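Local atomic coordinates of Lmo0135 protein (PDB entry 5ISU), a protein that probably binds peptides outside the cell as the substrate-binding component of an ABC transporter. Residues 342-356 / 389-401. Numbering follows the deposited sequence.
Sequences LTVYYLNNSKSQESI and KNADYSIALNGYI
T343, near the start of its strand, and S394, just ahead of the other, show how two parallel strands can be joined by side chains replacing backbone groups. The S394 hydroxyl accepts a hydrogen bond from T343 N at 2.8 Å, almost straight (177°), and also bonds Q267 OE1. With chi1 at 55°, T343 OG1 sits between its own backbone N and carbonyl carbon, donating to D392 O at 2.9 Å, on a lone pair, and accepting from S394 N. The regular ladder begins with I395 N to T343 O, then Y345 N to I395 O and L397 N to Y345 O.

On the face of Y345, the ring meets Y393 CB obliquely, CD1 coming within 3.4 Å, while the Y393 ring leads away, its hydroxyl bonding Y421 O. On the V344 face, L397 is the main wedge: its CD1 reaches Y346 CB at 3.7 Å and I356 CG2 at 3.9 Å, and its CB passes alongside the Q353 amide. L347 N donates to Q353 OE1 at 3.0 Å, tying helix 351-365 to the backbone there.

Strand 341-347 lies parallel between 370-376 and 395-400, 248-263 is antiparallel to 395-400, and helix 378-385 packs on Y345 and Y393.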
ATOM      1  N   LEU A 342     -20.190  21.606 -10.968  1.00 79.79           N
ATOM      2  CA  LEU A 342     -18.944  20.967 -10.540  1.00 75.73           C
ATOM      3  C   LEU A 342     -18.774  19.622 -11.204  1.00 74.54           C
ATOM      4  O   LEU A 342     -19.755  18.979 -11.572  1.00 78.14           O
ATOM      5  CB  LEU A 342     -18.906  20.795  -9.023  1.00 71.37           C
ATOM      6  CG  LEU A 342     -18.914  22.074  -8.185  1.00 71.99           C
ATOM      7  CD1 LEU A 342     -18.872  21.715  -6.705  1.00 68.33           C
ATOM      8  CD2 LEU A 342     -17.742  22.985  -8.556  1.00 72.40           C
ATOM      9  N   THR A 343     -17.520  19.201 -11.340  1.00 71.09           N
ATOM     10  CA  THR A 343     -17.183  17.942 -11.979  1.00 70.12           C
ATOM     11  C   THR A 343     -16.526  16.949 -11.017  1.00 67.69           C
ATOM     12  O   THR A 343     -15.672  17.325 -10.198  1.00 64.31           O
ATOM     13  CB  THR A 343     -16.233  18.172 -13.177  1.00 73.98           C
ATOM     14  OG1 THR A 343     -15.072  18.909 -12.754  1.00 74.61           O
ATOM     15  CG2 THR A 343     -16.937  18.955 -14.284  1.00 77.24           C
ATOM     16  N   VAL A 344     -16.950  15.688 -11.099  1.00 64.76           N
ATOM     17  CA  VAL A 344     -16.333  14.615 -10.317  1.00 61.87           C
ATOM     18  C   VAL A 344     -15.672  13.671 -11.314  1.00 63.67           C
ATOM     19  O   VAL A 344     -16.332  13.109 -12.186  1.00 66.94           O
ATOM     20  CB  VAL A 344     -17.310  13.876  -9.386  1.00 60.52           C
ATOM     21  CG1 VAL A 344     -18.550  13.374 -10.129  1.00 62.54           C
ATOM     22  CG2 VAL A 344     -16.592  12.731  -8.669  1.00 58.24           C
ATOM     23  N   TYR A 345     -14.353  13.557 -11.224  1.00 64.42           N
ATOM     24  CA  TYR A 345     -13.583  12.697 -12.123  1.00 66.65           C
ATOM     25  C   TYR A 345     -13.216  11.422 -11.390  1.00 62.72           C
ATOM     26  O   TYR A 345     -12.739  11.466 -10.273  1.00 57.89           O
ATOM     27  CB  TYR A 345     -12.317  13.416 -12.636  1.00 67.01           C
ATOM     28  CG  TYR A 345     -12.515  14.313 -13.853  1.00 68.85           C
ATOM     29  CD1 TYR A 345     -13.177  15.541 -13.755  1.00 69.69           C
ATOM     30  CD2 TYR A 345     -11.987  13.951 -15.097  1.00 72.12           C
ATOM     31  CE1 TYR A 345     -13.344  16.361 -14.872  1.00 72.92           C
ATOM     32  CE2 TYR A 345     -12.150  14.763 -16.217  1.00 75.43           C
ATOM     33  CZ  TYR A 345     -12.826  15.963 -16.104  1.00 76.26           C
ATOM     34  OH  TYR A 345     -12.964  16.766 -17.223  1.00 82.78           O
ATOM     35  N   TYR A 346     -13.427  10.288 -12.046  1.00 65.64           N
ATOM     36  CA  TYR A 346     -13.142   8.992 -11.457  1.00 62.56           C
ATOM     37  C   TYR A 346     -12.845   7.968 -12.560  1.00 66.42           C
ATOM     38  O   TYR A 346     -12.906   8.293 -13.753  1.00 66.67           O
ATOM     39  CB  TYR A 346     -14.327   8.566 -10.574  1.00 59.16           C
ATOM     40  CG  TYR A 346     -15.645   8.449 -11.302  1.00 59.16           C
ATOM     41  CD1 TYR A 346     -16.436   9.574 -11.544  1.00 59.40           C
ATOM     42  CD2 TYR A 346     -16.117   7.212 -11.724  1.00 59.70           C
ATOM     43  CE1 TYR A 346     -17.643   9.471 -12.218  1.00 61.74           C
ATOM     44  CE2 TYR A 346     -17.320   7.091 -12.398  1.00 62.16           C
ATOM     45  CZ  TYR A 346     -18.083   8.219 -12.644  1.00 63.10           C
ATOM     46  OH  TYR A 346     -19.269   8.090 -13.311  1.00 63.18           O
ATOM     47  N   LEU A 347     -12.491   6.751 -12.156  1.00 65.77           N
ATOM     48  CA  LEU A 347     -12.180   5.667 -13.096  1.00 68.08           C
ATOM     49  C   LEU A 347     -13.452   5.135 -13.783  1.00 68.16           C
ATOM     50  O   LEU A 347     -14.446   4.857 -13.117  1.00 65.61           O
ATOM     51  CB  LEU A 347     -11.470   4.533 -12.348  1.00 67.54           C
ATOM     52  CG  LEU A 347     -10.103   4.876 -11.746  1.00 68.16           C
ATOM     53  CD1 LEU A 347      -9.672   3.856 -10.699  1.00 67.49           C
ATOM     54  CD2 LEU A 347      -9.046   5.007 -12.835  1.00 72.50           C
ATOM     55  N   ASN A 348     -13.405   4.968 -15.104  1.00 70.69           N
ATOM     56  CA  ASN A 348     -14.573   4.470 -15.863  1.00 74.04           C
ATOM     57  C   ASN A 348     -14.771   2.945 -15.819  1.00 73.98           C
ATOM     58  O   ASN A 348     -15.702   2.431 -16.429  1.00 74.95           O
ATOM     59  CB  ASN A 348     -14.518   4.936 -17.333  1.00 77.58           C
ATOM     60  CG  ASN A 348     -13.367   4.314 -18.124  1.00 79.86           C
ATOM     61  OD1 ASN A 348     -12.538   3.571 -17.591  1.00 78.87           O
ATOM     62  ND2 ASN A 348     -13.308   4.637 -19.407  1.00 83.18           N
ATOM     63  N   ASN A 349     -13.894   2.237 -15.108  1.00 75.52           N
ATOM     64  CA  ASN A 349     -13.955   0.780 -15.000  1.00 76.56           C
ATOM     65  C   ASN A 349     -14.075   0.302 -13.544  1.00 74.44           C
ATOM     66  O   ASN A 349     -13.622  -0.793 -13.213  1.00 76.05           O
ATOM     67  CB  ASN A 349     -12.687   0.194 -15.623  1.00 77.52           C
ATOM     68  CG  ASN A 349     -11.429   0.581 -14.864  1.00 74.74           C
ATOM     69  OD1 ASN A 349     -11.458   1.417 -13.950  1.00 69.99           O
ATOM     70  ND2 ASN A 349     -10.316  -0.033 -15.230  1.00 76.64           N
ATOM     71  N   SER A 350     -14.657   1.126 -12.678  1.00 74.54           N
ATOM     72  CA  SER A 350     -14.809   0.780 -11.260  1.00 73.40           C
ATOM     73  C   SER A 350     -16.229   1.042 -10.826  1.00 72.68           C
ATOM     74  O   SER A 350     -16.646   2.192 -10.710  1.00 75.52           O
ATOM     75  CB  SER A 350     -13.848   1.604 -10.402  1.00 74.43           C
ATOM     76  OG  SER A 350     -14.050   1.349  -9.021  1.00 74.39           O
ATOM     77  N   LYS A 351     -16.980  -0.029 -10.609  1.00 76.82           N
ATOM     78  CA  LYS A 351     -18.378   0.104 -10.176  1.00 75.98           C
ATOM     79  C   LYS A 351     -18.491   0.836  -8.847  1.00 67.12           C
ATOM     80  O   LYS A 351     -19.426   1.615  -8.657  1.00 64.25           O
ATOM     81  CB  LYS A 351     -19.069  -1.260 -10.146  1.00 82.49           C
ATOM     82  CG  LYS A 351     -18.362  -2.330  -9.306  1.00 86.51           C
ATOM     83  CD  LYS A 351     -18.669  -3.746  -9.805  1.00 89.85           C
ATOM     84  CE  LYS A 351     -17.982  -4.017 -11.152  1.00 91.52           C
ATOM     85  NZ  LYS A 351     -18.249  -5.367 -11.722  1.00 94.00           N
ATOM     86  N   SER A 352     -17.517   0.626  -7.960  1.00 62.52           N
ATOM     87  CA  SER A 352     -17.503   1.304  -6.666  1.00 60.31           C
ATOM     88  C   SER A 352     -17.423   2.803  -6.854  1.00 59.84           C
ATOM     89  O   SER A 352     -18.230   3.546  -6.287  1.00 56.34           O
ATOM     90  CB  SER A 352     -16.324   0.852  -5.818  1.00 60.73           C
ATOM     91  OG  SER A 352     -16.474  -0.494  -5.453  1.00 64.57           O
ATOM     92  N   GLN A 353     -16.457   3.244  -7.664  1.00 59.28           N
ATOM     93  CA  GLN A 353     -16.291   4.669  -7.914  1.00 57.24           C
ATOM     94  C   GLN A 353     -17.522   5.290  -8.616  1.00 57.29           C
ATOM     95  O   GLN A 353     -17.870   6.432  -8.328  1.00 55.23           O
ATOM     96  CB  GLN A 353     -14.955   4.986  -8.617  1.00 59.06           C
ATOM     97  CG  GLN A 353     -13.739   4.795  -7.697  1.00 57.73           C
ATOM     98  CD  GLN A 353     -12.416   5.353  -8.264  1.00 60.87           C
ATOM     99  OE1 GLN A 353     -12.387   6.041  -9.285  1.00 59.50           O
ATOM    100  NE2 GLN A 353     -11.316   5.065  -7.574  1.00 60.91           N
ATOM    101  N   GLU A 354     -18.225   4.545  -9.472  1.00 58.68           N
ATOM    102  CA  GLU A 354     -19.429   5.141 -10.094  1.00 61.16           C
ATOM    103  C   GLU A 354     -20.560   5.314  -9.071  1.00 57.36           C
ATOM    104  O   GLU A 354     -21.220   6.351  -9.055  1.00 56.99           O
ATOM    105  CB  GLU A 354     -19.915   4.399 -11.356  1.00 67.14           C
ATOM    106  CG  GLU A 354     -21.152   5.070 -11.980  1.00 70.71           C
ATOM    107  CD  GLU A 354     -21.258   4.918 -13.486  1.00 74.31           C
ATOM    108  OE1 GLU A 354     -22.377   4.675 -14.006  1.00 77.34           O
ATOM    109  OE2 GLU A 354     -20.220   5.054 -14.158  1.00 78.96           O
ATOM    110  N   SER A 355     -20.757   4.316  -8.211  1.00 54.95           N
ATOM    111  CA  SER A 355     -21.776   4.387  -7.167  1.00 51.67           C
ATOM    112  C   SER A 355     -21.495   5.523  -6.186  1.00 48.26           C
ATOM    113  O   SER A 355     -22.414   6.191  -5.706  1.00 46.77           O
ATOM    114  CB  SER A 355     -21.842   3.063  -6.412  1.00 52.49           C
ATOM    115  OG  SER A 355     -22.225   2.013  -7.283  1.00 56.28           O
ATOM    116  N   ILE A 356     -20.220   5.724  -5.869  1.00 47.95           N
ATOM    117  CA  ILE A 356     -19.808   6.806  -4.970  1.00 47.14           C
ATOM    118  C   ILE A 356     -20.130   8.130  -5.646  1.00 49.33           C
ATOM    119  O   ILE A 356     -20.699   9.030  -5.024  1.00 49.35           O
ATOM    120  CB  ILE A 356     -18.297   6.727  -4.627  1.00 46.27           C
ATOM    121  CG1 ILE A 356     -18.031   5.510  -3.738  1.00 46.05           C
ATOM    122  CG2 ILE A 356     -17.823   7.996  -3.919  1.00 44.42           C
ATOM    123  CD1 ILE A 356     -16.565   5.180  -3.541  1.00 46.18           C
ATOM    124  N   LYS A 389      -1.013  21.471 -12.118  1.00 75.83           N
ATOM    125  CA  LYS A 389      -1.567  22.741 -12.602  1.00 79.28           C
ATOM    126  C   LYS A 389      -2.993  22.585 -13.128  1.00 78.86           C
ATOM    127  O   LYS A 389      -3.640  23.581 -13.461  1.00 78.44           O
ATOM    128  CB  LYS A 389      -0.690  23.288 -13.719  1.00 84.64           C
ATOM    129  CG  LYS A 389       0.754  23.546 -13.298  1.00 86.69           C
ATOM    130  CD  LYS A 389       1.679  23.638 -14.496  1.00 92.46           C
ATOM    131  CE  LYS A 389       1.834  22.285 -15.186  1.00 94.75           C
ATOM    132  NZ  LYS A 389       2.801  22.353 -16.311  1.00100.46           N
ATOM    133  N   ASN A 390      -3.482  21.344 -13.183  1.00 78.33           N
ATOM    134  CA  ASN A 390      -4.809  21.047 -13.742  1.00 78.89           C
ATOM    135  C   ASN A 390      -5.966  21.487 -12.845  1.00 76.41           C
ATOM    136  O   ASN A 390      -5.963  21.240 -11.637  1.00 72.55           O
ATOM    137  CB  ASN A 390      -4.911  19.549 -14.058  1.00 78.39           C
ATOM    138  CG  ASN A 390      -6.163  19.193 -14.854  1.00 80.83           C
ATOM    139  OD1 ASN A 390      -7.294  19.351 -14.373  1.00 81.81           O
ATOM    140  ND2 ASN A 390      -5.967  18.660 -16.061  1.00 81.78           N
ATOM    141  N   ALA A 391      -6.952  22.138 -13.469  1.00 78.37           N
ATOM    142  CA  ALA A 391      -8.164  22.627 -12.798  1.00 75.78           C
ATOM    143  C   ALA A 391      -9.441  22.159 -13.519  1.00 75.84           C
ATOM    144  O   ALA A 391     -10.490  22.805 -13.416  1.00 76.17           O
ATOM    145  CB  ALA A 391      -8.137  24.146 -12.709  1.00 77.68           C
ATOM    146  N   ASP A 392      -9.351  21.046 -14.247  1.00 75.01           N
ATOM    147  CA  ASP A 392     -10.521  20.491 -14.938  1.00 76.74           C
ATOM    148  C   ASP A 392     -11.464  19.823 -13.954  1.00 71.32           C
ATOM    149  O   ASP A 392     -12.679  19.967 -14.057  1.00 73.49           O
ATOM    150  CB  ASP A 392     -10.107  19.450 -15.978  1.00 79.08           C
ATOM    151  CG  ASP A 392      -9.254  20.026 -17.083  1.00 83.70           C
ATOM    152  OD1 ASP A 392      -9.154  21.272 -17.217  1.00 84.03           O
ATOM    153  OD2 ASP A 392      -8.691  19.212 -17.838  1.00 88.22           O
ATOM    154  N   TYR A 393     -10.890  19.102 -12.996  1.00 67.23           N
ATOM    155  CA  TYR A 393     -11.678  18.364 -12.011  1.00 64.57           C
ATOM    156  C   TYR A 393     -11.953  19.186 -10.762  1.00 62.50           C
ATOM    157  O   TYR A 393     -11.075  19.859 -10.244  1.00 60.88           O
ATOM    158  CB  TYR A 393     -10.986  17.033 -11.632  1.00 62.17           C
ATOM    159  CG  TYR A 393      -9.643  17.137 -10.882  1.00 60.70           C
ATOM    160  CD1 TYR A 393      -8.441  17.303 -11.578  1.00 62.55           C
ATOM    161  CD2 TYR A 393      -9.578  17.009  -9.494  1.00 58.68           C
ATOM    162  CE1 TYR A 393      -7.223  17.379 -10.917  1.00 60.62           C
ATOM    163  CE2 TYR A 393      -8.361  17.072  -8.824  1.00 57.94           C
ATOM    164  CZ  TYR A 393      -7.186  17.267  -9.546  1.00 59.48           C
ATOM    165  OH  TYR A 393      -5.965  17.341  -8.908  1.00 57.35           O
ATOM    166  N   SER A 394     -13.192  19.139 -10.294  1.00 62.02           N
ATOM    167  CA  SER A 394     -13.551  19.807  -9.054  1.00 60.66           C
ATOM    168  C   SER A 394     -13.247  18.798  -7.954  1.00 56.90           C
ATOM    169  O   SER A 394     -12.691  19.128  -6.909  1.00 56.77           O
ATOM    170  CB  SER A 394     -15.036  20.170  -9.034  1.00 61.43           C
ATOM    171  OG  SER A 394     -15.428  20.771 -10.254  1.00 63.91           O
ATOM    172  N   ILE A 395     -13.613  17.551  -8.220  1.00 56.06           N
ATOM    173  CA  ILE A 395     -13.426  16.459  -7.273  1.00 53.84           C
ATOM    174  C   ILE A 395     -12.875  15.248  -8.005  1.00 54.21           C
ATOM    175  O   ILE A 395     -13.243  14.989  -9.162  1.00 56.02           O
ATOM    176  CB  ILE A 395     -14.776  16.064  -6.627  1.00 53.13           C
ATOM    177  CG1 ILE A 395     -15.395  17.268  -5.908  1.00 53.27           C
ATOM    178  CG2 ILE A 395     -14.599  14.886  -5.665  1.00 51.87           C
ATOM    179  CD1 ILE A 395     -16.794  17.022  -5.388  1.00 53.99           C
ATOM    180  N   ALA A 396     -11.978  14.527  -7.334  1.00 52.49           N
ATOM    181  CA  ALA A 396     -11.405  13.299  -7.854  1.00 52.16           C
ATOM    182  C   ALA A 396     -11.456  12.209  -6.767  1.00 51.34           C
ATOM    183  O   ALA A 396     -11.104  12.445  -5.611  1.00 50.64           O
ATOM    184  CB  ALA A 396      -9.984  13.530  -8.310  1.00 53.95           C
ATOM    185  N   LEU A 397     -11.933  11.034  -7.142  1.00 50.27           N
ATOM    186  CA  LEU A 397     -11.993   9.908  -6.226  1.00 50.99           C
ATOM    187  C   LEU A 397     -10.668   9.191  -6.306  1.00 51.19           C
ATOM    188  O   LEU A 397     -10.164   8.937  -7.397  1.00 51.86           O
ATOM    189  CB  LEU A 397     -13.128   8.962  -6.592  1.00 49.35           C
ATOM    190  CG  LEU A 397     -14.485   9.647  -6.602  1.00 50.23           C
ATOM    191  CD1 LEU A 397     -15.565   8.676  -7.036  1.00 51.84           C
ATOM    192  CD2 LEU A 397     -14.796  10.242  -5.229  1.00 49.96           C
ATOM    193  N   ASN A 398     -10.099   8.860  -5.153  1.00 50.62           N
ATOM    194  CA  ASN A 398      -8.812   8.189  -5.150  1.00 50.91           C
ATOM    195  C   ASN A 398      -8.675   7.290  -3.932  1.00 46.64           C
ATOM    196  O   ASN A 398      -9.603   7.161  -3.109  1.00 41.83           O
ATOM    197  CB  ASN A 398      -7.712   9.255  -5.156  1.00 56.39           C
ATOM    198  CG  ASN A 398      -6.512   8.865  -6.002  1.00 62.45           C
ATOM    199  OD1 ASN A 398      -6.208   7.678  -6.219  1.00 62.43           O
ATOM    200  ND2 ASN A 398      -5.832   9.876  -6.510  1.00 66.77           N
ATOM    201  N   GLY A 399      -7.511   6.669  -3.823  1.00 45.26           N
ATOM    202  CA  GLY A 399      -7.221   5.807  -2.692  1.00 43.73           C
ATOM    203  C   GLY A 399      -5.750   5.590  -2.524  1.00 42.30           C
ATOM    204  O   GLY A 399      -4.993   5.827  -3.442  1.00 46.03           O
ATOM    205  N   TYR A 400      -5.338   5.202  -1.326  1.00 41.63           N
ATOM    206  CA  TYR A 400      -3.942   4.886  -1.074  1.00 41.46           C
ATOM    207  C   TYR A 400      -3.709   3.910   0.058  1.00 41.62           C
ATOM    208  O   TYR A 400      -4.525   3.773   0.967  1.00 40.94           O
ATOM    209  CB  TYR A 400      -3.091   6.141  -0.841  1.00 42.81           C
ATOM    210  CG  TYR A 400      -3.551   7.149   0.236  1.00 41.33           C
ATOM    211  CD1 TYR A 400      -3.711   6.797   1.583  1.00 40.53           C
ATOM    212  CD2 TYR A 400      -3.720   8.481  -0.092  1.00 42.11           C
ATOM    213  CE1 TYR A 400      -4.105   7.741   2.538  1.00 38.40           C
ATOM    214  CE2 TYR A 400      -4.097   9.422   0.854  1.00 41.42           C
ATOM    215  CZ  TYR A 400      -4.276   9.055   2.161  1.00 38.95           C
ATOM    216  OH  TYR A 400      -4.637  10.038   3.050  1.00 38.65           O
ATOM    217  N   ILE A 401      -2.566   3.239  -0.029  1.00 42.96           N
ATOM    218  CA  ILE A 401      -2.066   2.303   0.967  1.00 44.09           C
ATOM    219  C   ILE A 401      -0.656   2.848   1.241  1.00 47.89           C
ATOM    220  O   ILE A 401       0.274   2.584   0.464  1.00 51.41           O
ATOM    221  CB  ILE A 401      -2.013   0.881   0.393  1.00 44.43           C
ATOM    222  CG1 ILE A 401      -3.405   0.449  -0.112  1.00 43.98           C
ATOM    223  CG2 ILE A 401      -1.475  -0.092   1.430  1.00 44.70           C
ATOM    224  CD1 ILE A 401      -3.394  -0.823  -0.940  1.00 43.20           C
TER